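Local structure of cystine knot (fluoropropylated) (Momordica cochinchinensis, 6CDX) at residues Cys18-Asp21 / Ser22-Pro25. The protein probably binds the integrin alpha v beta 6 through an engineered loop, on a cystine-knot scaffold taken from a squash-family trypsin inhibitor. Sequence-based numbering, arbitrary orientation.
Sequences CRRD and SDCP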
ATOM      1  N   CYS A  18       5.100   3.985   3.036  1.00  4.82           N
ATOM      2  CA  CYS A  18       6.123   2.969   2.915  1.00  4.61           C
ATOM      3  C   CYS A  18       7.364   3.561   2.258  1.00  4.29           C
ATOM      4  O   CYS A  18       7.332   4.347   1.320  1.00  4.65           O
ATOM      5  CB  CYS A  18       5.620   1.764   2.116  1.00  5.12           C
ATOM      6  SG  CYS A  18       5.054   2.170   0.445  1.00  4.93           S
ATOM      7  N   ARG A  19       8.475   3.012   2.776  1.00  4.88           N
ATOM      8  CA  ARG A  19       9.784   3.317   2.201  1.00  5.56           C
ATOM      9  C   ARG A  19      10.369   2.071   1.520  1.00  5.43           C
ATOM     10  O   ARG A  19      11.402   2.135   0.844  1.00  5.73           O
ATOM     11  CB  ARG A  19      10.774   3.825   3.240  1.00  6.26           C
ATOM     12  CG  ARG A  19      10.361   5.201   3.707  1.00  7.75           C
ATOM     13  CD  ARG A  19      11.060   5.651   4.943  1.00 11.75           C
ATOM     14  NE  ARG A  19      10.862   7.087   5.161  1.00 20.84           N
ATOM     15  CZ  ARG A  19       9.847   7.595   5.686  1.00 24.98           C
ATOM     16  NH1 ARG A  19       9.716   8.902   5.859  1.00 15.99           N
ATOM     17  NH2 ARG A  19       8.899   6.887   6.114  1.00 29.75           N
ATOM     18  N   ARG A  20       9.650   0.939   1.669  1.00  5.25           N
ATOM     19  CA  ARG A  20      10.123  -0.370   1.191  1.00  5.50           C
ATOM     20  C   ARG A  20       8.904  -1.274   1.289  1.00  6.08           C
ATOM     21  O   ARG A  20       7.976  -0.982   2.029  1.00  5.62           O
ATOM     22  CB  ARG A  20      11.309  -0.849   2.071  1.00  6.20           C
ATOM     23  CG  ARG A  20      10.962  -0.995   3.536  1.00  7.43           C
ATOM     24  CD  ARG A  20      12.209  -0.996   4.405  1.00  9.04           C
ATOM     25  NE  ARG A  20      12.957   0.272   4.355  1.00 17.60           N
ATOM     26  CZ  ARG A  20      12.768   1.261   5.227  1.00 12.19           C
ATOM     27  NH1 ARG A  20      13.431   2.391   5.097  1.00 11.43           N
ATOM     28  NH2 ARG A  20      11.872   1.080   6.251  1.00 25.60           N
ATOM     29  N   ASP A  21       8.925  -2.401   0.584  1.00  6.36           N
ATOM     30  CA  ASP A  21       7.776  -3.270   0.504  1.00  7.04           C
ATOM     31  C   ASP A  21       7.436  -3.795   1.794  1.00  8.06           C
ATOM     32  O   ASP A  21       6.224  -4.015   2.120  1.00  7.72           O
ATOM     33  CB  ASP A  21       8.019  -4.427  -0.513  1.00  7.11           C
ATOM     34  CG  ASP A  21       8.031  -4.059  -1.921  1.00  8.43           C
ATOM     35  OD1 ASP A  21       7.552  -2.981  -2.279  1.00  8.20           O
ATOM     36  OD2 ASP A  21       8.524  -4.894  -2.728  1.00 11.07           O
ATOM     37  N   SER A  22       8.400  -4.056   2.673  1.00  8.87           N
ATOM     38  CA  SER A  22       8.147  -4.676   3.956  1.00 10.37           C
ATOM     39  C   SER A  22       7.402  -3.737   4.963  1.00  9.42           C
ATOM     40  O   SER A  22       6.844  -4.241   5.922  1.00 10.77           O
ATOM     41  CB  SER A  22       9.461  -5.230   4.496  1.00 12.22           C
ATOM     42  OG  SER A  22      10.358  -4.138   4.885  1.00 13.58           O
ATOM     43  N   ASP A  23       7.280  -2.438   4.650  1.00  7.93           N
ATOM     44  CA  ASP A  23       6.389  -1.538   5.382  1.00  7.38           C
ATOM     45  C   ASP A  23       4.877  -1.783   5.121  1.00  7.02           C
ATOM     46  O   ASP A  23       4.072  -1.180   5.783  1.00  8.14           O
ATOM     47  CB  ASP A  23       6.689  -0.103   4.995  1.00  7.88           C
ATOM     48  CG  ASP A  23       8.073   0.371   5.500  1.00  9.15           C
ATOM     49  OD1 ASP A  23       8.891  -0.362   6.153  1.00 14.52           O
ATOM     50  OD2 ASP A  23       8.466   1.468   5.068  1.00  8.17           O
ATOM     51  N   CYS A  24       4.559  -2.574   4.109  1.00  6.00           N
ATOM     52  CA  CYS A  24       3.186  -2.697   3.653  1.00  5.52           C
ATOM     53  C   CYS A  24       2.416  -3.871   4.287  1.00  6.15           C
ATOM     54  O   CYS A  24       3.030  -4.803   4.774  1.00  6.93           O
ATOM     55  CB  CYS A  24       3.205  -2.815   2.111  1.00  5.40           C
ATOM     56  SG  CYS A  24       3.821  -1.318   1.324  1.00  5.16           S
ATOM     57  N   PRO A  25       1.088  -3.808   4.272  1.00  6.02           N
ATOM     58  CA  PRO A  25       0.295  -4.856   4.892  1.00  6.11           C
ATOM     59  C   PRO A  25       0.106  -6.011   3.938  1.00  5.39           C
ATOM     60  O   PRO A  25      -0.017  -5.867   2.679  1.00  5.62           O
ATOM     61  CB  PRO A  25      -1.033  -4.178   5.177  1.00  6.65           C
ATOM     62  CG  PRO A  25      -1.129  -3.102   4.074  1.00  6.53           C
ATOM     63  CD  PRO A  25       0.296  -2.623   3.966  1.00  6.08           C
TER
HETATM   64  O   HOH W   1       8.564   3.722   6.659  1.00 17.32           O
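Asp-23 turns its carboxylate back over the start of the turn and meets Arg-19 and Arg-20 there. The straightest of the direct bonds comes from the backbone: Arg-19 N gives its hydrogen (171°) to Asp-23 OD2 at 2.8 Å, on the anti side and tilted somewhat out of the carboxylate plane. A water takes a second place on OD2, donating to it while accepting from Arg-19 NH2. The other oxygen, Asp-23 OD1, forms a salt bridge with Arg-20 NH2 at 3.3 Å; the N-H...O bond within it is weak and well bent, and the guanidinium and carboxylate planes stand nearly perpendicular. With chi1 at 59° and a bend at chi3 (64°), the Arg-20 chain brings the guanidinium over to the acid, one face resting near its rim on Arg-19 CB. OD2, gripped by the Arg-19 N-H and the water, probably does most to fix the carboxylate's rotation.

Two backbone bonds close the turn itself, Asp-23 N to Arg-20 O at 3.1 Å and Cys-24 N to Asp-21 O at 3.0 Å, each spanning three residues in the 3-10 manner. Asp-21 sends its own carboxylate elsewhere, OD1 accepting from the backbone N of Cys-30.

The apolar side is small. Cys-18 CB packs on Asp-23 CB at 3.6 Å and on Cys-24 SG at 3.7 Å. Cys-18 is disulfide-bonded to Cys-30 and Cys-24 to Cys-36. The short 3-10 turn thus links two half-cystines of separate disulfides, as in the inhibitor cystine knot of the squash family.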